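PDB 3GPV: transcriptional regulator, MerR family from Bacillus thuringiensis serovar konkukian, which probably binds DNA as a transcription factor of the MerR family. Local coordinates for residues D37-F42 and M74-I79; K80-W85 and L94-L99. All coordinates share one frame; numbering follows the deposited sequence.

In the fold
Two small interfaces here illustrate how one helix can serve two neighbours. Helix 76-88 takes part in both: in contact 1 its N-terminal end meets the loop that follows helix 30-38, and in contact 2 its middle pairs with the start of the long helix 93-128. Contact 1 is partly buried, sparse and without polar bonds, aliphatic except for one glutamine. Contact 2 is a surface contact between antiparallel helices, richer in aromatic groups and an arginine, and touched by the second subunit. Their centres lie about 12 Å apart, and they meet directly: L41 CD2 is 3.5 Å from K80 CA, and selenomethionine M74 CE is 3.5 Å from L99 CD2.

Contact 1 (D37-F42 and M74-I79); sequences DKQGLF and MPIQKI
L41 and Q39 meet I79 and I76 through van der Waals contact alone, with no hydrogen bond across the interface. The apolar part is carried by one methyl of L41. Its CD2 lies 4.3 Å from I79 CG2 and also 4.3 Å from I79 C, so that it rests against the backbone as much as against the neighbouring side chain. The same methyl lies 4.4 Å from I76 O. These are loose rather than interlocking distances. L41 is nevertheless buried, because I66 of helix 57-70, Y36, K80 and I83 also pack around it; I66 touches I79 as well.

Nearer the surface, the contact pairs a polar chain with an aliphatic branch. In Q39 the bend at the second torsion (chi2 -63°) brings the amide oxygen to the I76 methyl. There OE1 comes to 3.5 Å from I76 CG2, while Q39 CG lies 4.1 Å from that methyl. The CG2 branch is the one presented because it stands anti to the backbone N of I76, leaving CG1 on the N side. The two chains run at a slant to each other.

Backbone geometry sets up both sides. G40 leaves the helix with positive phi (65°) in a Schellman motif, which turns the chain so that L41 can point at helix 76-88. In the other segment, P75 is the N-cap of that helix, and its carbonyl accepts a bond from I79 N, with P75 O 3.1 Å away. A salt bridge from D37 to R53, together with an edge-to-face pairing of F42 and F55, ties the helix end and the following loop to strand 53-55. Such docking of a recognition-helix exit on the second helical pair is characteristic of the winged helix-turn-helix domain of MerR regulators.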
loop_
_atom_site.group_PDB
_atom_site.type_symbol
_atom_site.label_atom_id
_atom_site.label_comp_id
_atom_site.label_asym_id
_atom_site.label_seq_id
_atom_site.Cartn_x
_atom_site.Cartn_y
_atom_site.Cartn_z
ATOM N N ASP B 37 -5.313 -10.057 -16.272
ATOM C CA ASP B 37 -5.372 -10.989 -17.386
ATOM C C ASP B 37 -4.189 -10.728 -18.308
ATOM O O ASP B 37 -3.464 -11.650 -18.669
ATOM C CB ASP B 37 -6.673 -10.810 -18.162
ATOM C CG ASP B 37 -7.136 -12.091 -18.818
ATOM O OD1 ASP B 37 -6.286 -12.842 -19.339
ATOM O OD2 ASP B 37 -8.353 -12.349 -18.819
ATOM N N LYS B 38 -3.996 -9.467 -18.683
ATOM C CA LYS B 38 -2.892 -9.102 -19.564
ATOM C C LYS B 38 -1.561 -9.449 -18.916
ATOM O O LYS B 38 -0.622 -9.852 -19.600
ATOM C CB LYS B 38 -2.923 -7.605 -19.882
ATOM C CG LYS B 38 -4.167 -7.140 -20.609
ATOM C CD LYS B 38 -4.062 -5.670 -20.985
ATOM C CE LYS B 38 -5.363 -5.144 -21.579
ATOM N NZ LYS B 38 -6.479 -5.156 -20.594
ATOM N N GLN B 39 -1.478 -9.279 -17.599
ATOM C CA GLN B 39 -0.255 -9.598 -16.873
ATOM C C GLN B 39 -0.054 -11.113 -16.839
ATOM O O GLN B 39 0.914 -11.611 -16.265
ATOM C CB GLN B 39 -0.319 -9.042 -15.452
ATOM C CG GLN B 39 -0.345 -7.523 -15.383
ATOM C CD GLN B 39 0.917 -6.883 -15.938
ATOM O OE1 GLN B 39 2.017 -7.096 -15.422
ATOM N NE2 GLN B 39 0.762 -6.090 -16.995
ATOM N N GLY B 40 -0.982 -11.831 -17.464
ATOM C CA GLY B 40 -0.909 -13.277 -17.534
ATOM C C GLY B 40 -1.024 -13.986 -16.202
ATOM O O GLY B 40 -0.239 -14.886 -15.908
ATOM N N LEU B 41 -2.011 -13.596 -15.401
ATOM C CA LEU B 41 -2.204 -14.200 -14.088
ATOM C C LEU B 41 -3.330 -15.238 -14.061
ATOM O O LEU B 41 -3.539 -15.914 -13.052
ATOM C CB LEU B 41 -2.473 -13.104 -13.043
ATOM C CG LEU B 41 -1.382 -12.036 -12.839
ATOM C CD1 LEU B 41 -1.751 -11.118 -11.680
ATOM C CD2 LEU B 41 -0.047 -12.707 -12.566
ATOM N N PHE B 42 -4.047 -15.375 -15.171
ATOM C CA PHE B 42 -5.143 -16.334 -15.242
ATOM C C PHE B 42 -4.931 -17.409 -16.308
ATOM O O PHE B 42 -5.778 -17.590 -17.179
ATOM C CB PHE B 42 -6.468 -15.623 -15.541
ATOM C CG PHE B 42 -6.768 -14.464 -14.636
ATOM C CD1 PHE B 42 -6.594 -14.568 -13.259
ATOM C CD2 PHE B 42 -7.281 -13.280 -15.161
ATOM C CE1 PHE B 42 -6.931 -13.511 -12.417
ATOM C CE2 PHE B 42 -7.621 -12.215 -14.332
ATOM C CZ PHE B 42 -7.447 -12.331 -12.957
HETATM N N MSE B 74 2.902 -7.749 -2.953
HETATM C CA MSE B 74 3.809 -8.608 -3.707
HETATM C C MSE B 74 3.908 -8.101 -5.128
HETATM O O MSE B 74 2.903 -7.783 -5.743
HETATM C CB MSE B 74 3.372 -10.078 -3.727
HETATM C CG MSE B 74 4.398 -10.918 -4.488
HETATM SE SE MSE B 74 3.906 -12.783 -4.491
HETATM C CE MSE B 74 4.186 -13.191 -2.620
ATOM N N PRO B 75 5.135 -7.970 -5.655
ATOM C CA PRO B 75 5.358 -7.492 -7.023
ATOM C C PRO B 75 4.595 -8.382 -8.001
ATOM O O PRO B 75 4.466 -9.585 -7.788
ATOM C CB PRO B 75 6.863 -7.610 -7.172
ATOM C CG PRO B 75 7.341 -7.302 -5.781
ATOM C CD PRO B 75 6.405 -8.111 -4.929
ATOM N N ILE B 76 4.091 -7.782 -9.068
ATOM C CA ILE B 76 3.330 -8.510 -10.070
ATOM C C ILE B 76 4.107 -9.683 -10.672
ATOM O O ILE B 76 3.535 -10.736 -10.943
ATOM C CB ILE B 76 2.894 -7.581 -11.226
ATOM C CG1 ILE B 76 2.132 -6.362 -10.683
ATOM C CG2 ILE B 76 2.019 -8.349 -12.194
ATOM C CD1 ILE B 76 3.010 -5.276 -10.060
ATOM N N GLN B 77 5.406 -9.502 -10.881
ATOM C CA GLN B 77 6.223 -10.550 -11.478
ATOM C C GLN B 77 6.329 -11.788 -10.599
ATOM O O GLN B 77 6.366 -12.910 -11.100
ATOM C CB GLN B 77 7.622 -10.013 -11.806
ATOM C CG GLN B 77 8.543 -9.810 -10.609
ATOM C CD GLN B 77 9.782 -10.698 -10.666
ATOM O OE1 GLN B 77 10.551 -10.652 -11.630
ATOM N NE2 GLN B 77 9.980 -11.507 -9.630
ATOM N N LYS B 78 6.381 -11.582 -9.288
ATOM C CA LYS B 78 6.475 -12.694 -8.352
ATOM C C LYS B 78 5.130 -13.397 -8.245
ATOM O O LYS B 78 5.065 -14.610 -8.070
ATOM C CB LYS B 78 6.926 -12.195 -6.979
ATOM C CG LYS B 78 8.342 -11.637 -6.979
ATOM C CD LYS B 78 8.718 -11.053 -5.626
ATOM C CE LYS B 78 10.109 -10.441 -5.659
ATOM N NZ LYS B 78 10.471 -9.817 -4.360
ATOM N N ILE B 79 4.047 -12.638 -8.356
ATOM C CA ILE B 79 2.725 -13.239 -8.281
ATOM C C ILE B 79 2.549 -14.154 -9.488
ATOM O O ILE B 79 1.986 -15.241 -9.374
ATOM C CB ILE B 79 1.625 -12.166 -8.292
ATOM C CG1 ILE B 79 1.773 -11.266 -7.067
ATOM C CG2 ILE B 79 0.267 -12.822 -8.282
ATOM C CD1 ILE B 79 0.935 -10.007 -7.115
#

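Contact 2 (K80-W85 and L94-L99)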
loop_
_atom_site.group_PDB
_atom_site.type_symbol
_atom_site.label_atom_id
_atom_site.label_comp_id
_atom_site.label_asym_id
_atom_site.label_seq_id
_atom_site.Cartn_x
_atom_site.Cartn_y
_atom_site.Cartn_z
ATOM N N LYS B 80 3.041 -13.711 -10.642
ATOM C CA LYS B 80 2.929 -14.508 -11.857
ATOM C C LYS B 80 3.782 -15.757 -11.699
ATOM O O LYS B 80 3.404 -16.840 -12.140
ATOM C CB LYS B 80 3.385 -13.704 -13.078
ATOM C CG LYS B 80 3.254 -14.463 -14.390
ATOM C CD LYS B 80 3.454 -13.559 -15.599
ATOM C CE LYS B 80 4.839 -12.909 -15.608
ATOM N NZ LYS B 80 5.031 -11.995 -16.783
ATOM N N GLN B 81 4.928 -15.592 -11.050
ATOM C CA GLN B 81 5.846 -16.693 -10.812
ATOM C C GLN B 81 5.162 -17.713 -9.915
ATOM O O GLN B 81 5.361 -18.924 -10.056
ATOM C CB GLN B 81 7.112 -16.170 -10.144
ATOM C CG GLN B 81 8.212 -17.188 -10.001
ATOM C CD GLN B 81 9.549 -16.536 -9.711
ATOM O OE1 GLN B 81 9.714 -15.848 -8.704
ATOM N NE2 GLN B 81 10.512 -16.744 -10.601
ATOM N N PHE B 82 4.346 -17.211 -8.993
ATOM C CA PHE B 82 3.609 -18.067 -8.070
ATOM C C PHE B 82 2.578 -18.878 -8.852
ATOM O O PHE B 82 2.380 -20.067 -8.609
ATOM C CB PHE B 82 2.892 -17.218 -7.019
ATOM C CG PHE B 82 1.865 -17.975 -6.231
ATOM C CD1 PHE B 82 2.250 -18.897 -5.267
ATOM C CD2 PHE B 82 0.510 -17.794 -6.478
ATOM C CE1 PHE B 82 1.302 -19.635 -4.556
ATOM C CE2 PHE B 82 -0.444 -18.525 -5.775
ATOM C CZ PHE B 82 -0.046 -19.448 -4.811
ATOM N N ILE B 83 1.917 -18.209 -9.787
ATOM C CA ILE B 83 0.899 -18.830 -10.614
ATOM C C ILE B 83 1.505 -19.876 -11.536
ATOM O O ILE B 83 0.983 -20.983 -11.656
ATOM C CB ILE B 83 0.194 -17.768 -11.457
ATOM C CG1 ILE B 83 -0.514 -16.783 -10.531
ATOM C CG2 ILE B 83 -0.787 -18.415 -12.413
ATOM C CD1 ILE B 83 -0.981 -15.520 -11.246
ATOM N N ASP B 84 2.608 -19.520 -12.186
ATOM C CA ASP B 84 3.273 -20.445 -13.090
ATOM C C ASP B 84 3.717 -21.687 -12.335
ATOM O O ASP B 84 3.570 -22.800 -12.832
ATOM C CB ASP B 84 4.471 -19.777 -13.768
ATOM C CG ASP B 84 4.058 -18.674 -14.726
ATOM O OD1 ASP B 84 3.016 -18.827 -15.395
ATOM O OD2 ASP B 84 4.779 -17.662 -14.821
ATOM N N TRP B 85 4.257 -21.497 -11.135
ATOM C CA TRP B 85 4.690 -22.629 -10.320
ATOM C C TRP B 85 3.503 -23.498 -9.934
ATOM O O TRP B 85 3.598 -24.723 -9.954
ATOM C CB TRP B 85 5.387 -22.164 -9.038
ATOM C CG TRP B 85 6.800 -21.722 -9.219
ATOM C CD1 TRP B 85 7.650 -22.089 -10.214
ATOM C CD2 TRP B 85 7.551 -20.874 -8.342
ATOM N NE1 TRP B 85 8.886 -21.528 -10.016
ATOM C CE2 TRP B 85 8.855 -20.776 -8.873
ATOM C CE3 TRP B 85 7.248 -20.191 -7.156
ATOM C CZ2 TRP B 85 9.861 -20.018 -8.258
ATOM C CZ3 TRP B 85 8.249 -19.436 -6.542
ATOM C CH2 TRP B 85 9.540 -19.358 -7.097
ATOM N N LEU B 94 7.982 -26.885 -2.846
ATOM C CA LEU B 94 8.951 -26.243 -1.967
ATOM C C LEU B 94 9.148 -24.782 -2.354
ATOM O O LEU B 94 9.326 -23.924 -1.488
ATOM C CB LEU B 94 10.296 -26.979 -2.016
ATOM C CG LEU B 94 10.300 -28.455 -1.612
ATOM C CD1 LEU B 94 11.734 -28.945 -1.589
ATOM C CD2 LEU B 94 9.651 -28.652 -0.250
ATOM N N HIS B 95 9.119 -24.501 -3.654
ATOM C CA HIS B 95 9.291 -23.135 -4.140
ATOM C C HIS B 95 8.135 -22.289 -3.618
ATOM O O HIS B 95 8.331 -21.246 -2.997
ATOM C CB HIS B 95 9.259 -23.084 -5.672
ATOM C CG HIS B 95 10.111 -24.118 -6.342
ATOM N ND1 HIS B 95 10.049 -25.456 -6.021
ATOM C CD2 HIS B 95 10.991 -24.016 -7.366
ATOM C CE1 HIS B 95 10.853 -26.135 -6.818
ATOM N NE2 HIS B 95 11.436 -25.285 -7.644
ATOM N N ARG B 96 6.924 -22.754 -3.894
ATOM C CA ARG B 96 5.723 -22.056 -3.474
ATOM C C ARG B 96 5.649 -21.903 -1.965
ATOM O O ARG B 96 5.263 -20.851 -1.471
ATOM C CB ARG B 96 4.486 -22.785 -3.999
ATOM C CG ARG B 96 4.247 -22.568 -5.485
ATOM C CD ARG B 96 3.049 -23.365 -5.974
ATOM N NE ARG B 96 3.385 -24.770 -6.162
ATOM C CZ ARG B 96 2.612 -25.781 -5.782
ATOM N NH1 ARG B 96 1.451 -25.540 -5.182
ATOM N NH2 ARG B 96 2.995 -27.030 -6.007
ATOM N N LEU B 97 6.020 -22.951 -1.237
ATOM C CA LEU B 97 6.000 -22.906 0.219
ATOM C C LEU B 97 6.942 -21.806 0.678
ATOM O O LEU B 97 6.622 -21.023 1.576
ATOM C CB LEU B 97 6.442 -24.248 0.815
ATOM C CG LEU B 97 6.658 -24.281 2.335
ATOM C CD1 LEU B 97 5.375 -23.928 3.057
ATOM C CD2 LEU B 97 7.132 -25.664 2.761
ATOM N N LYS B 98 8.106 -21.745 0.046
ATOM C CA LYS B 98 9.080 -20.729 0.385
ATOM C C LYS B 98 8.541 -19.316 0.123
ATOM O O LYS B 98 8.665 -18.440 0.980
ATOM C CB LYS B 98 10.378 -20.969 -0.398
ATOM C CG LYS B 98 11.454 -19.890 -0.232
ATOM C CD LYS B 98 11.698 -19.499 1.230
ATOM C CE LYS B 98 12.111 -20.680 2.088
ATOM N NZ LYS B 98 12.437 -20.254 3.472
ATOM N N LEU B 99 7.943 -19.109 -1.052
ATOM C CA LEU B 99 7.397 -17.806 -1.433
ATOM C C LEU B 99 6.368 -17.303 -0.425
ATOM O O LEU B 99 6.370 -16.141 -0.049
ATOM C CB LEU B 99 6.744 -17.877 -2.819
ATOM C CG LEU B 99 6.963 -16.671 -3.742
ATOM C CD1 LEU B 99 5.942 -16.695 -4.857
ATOM C CD2 LEU B 99 6.852 -15.371 -2.959
#
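The helical hairpin that joins the MerR-type DNA-binding domain to the long helix 93-128 is closed here by W85 and F82 on one side and H95, R96 and L99 on the other. Segments 80-85 and 94-99 run roughly antiparallel, 149° between their directions, with axes 10.0 Å apart at closest approach. In MerR proteins the long helix generally pairs with its counterpart to form the dimer; here Y128 of the second subunit packs on F82 and R96.

The indole of W85 is the central flat group. H95 CB sits over one face in a CH-pi contact, 3.7 Å from the centroid of the six-membered ring and almost on its normal. The carbonyl oxygen Q81 O lies over the opposite face, displaced toward the rim. Beyond its CB, the imidazole of H95 turns an edge toward the indole face in a T-shaped pair, with the planes at 63° and the centroid of the five-membered W85 ring 5.2 Å from that of H95.

R96 contributes its aliphatic stem rather than its charge: CG lies 3.8 Å from W85 CB and 4.2 Å from F82 CD1. A bend at its third torsion then takes the guanidinium past the W85 carbonyl toward the connecting turn. There NE bonds to T92 OG1, which is also bonded to W85 O; one threonine hydroxyl thus ties the arginine to the end of the tryptophan's helix. NH2 adds a weak bond to G89 O.

F82 holds CG anti to its backbone N (chi1 167°), which takes the ring toward R96, where CD1 meets the arginine stem. L99 CD1 touches both aromatic residues, 3.8 Å from F82 CB and 4.0 Å from W85 CZ3.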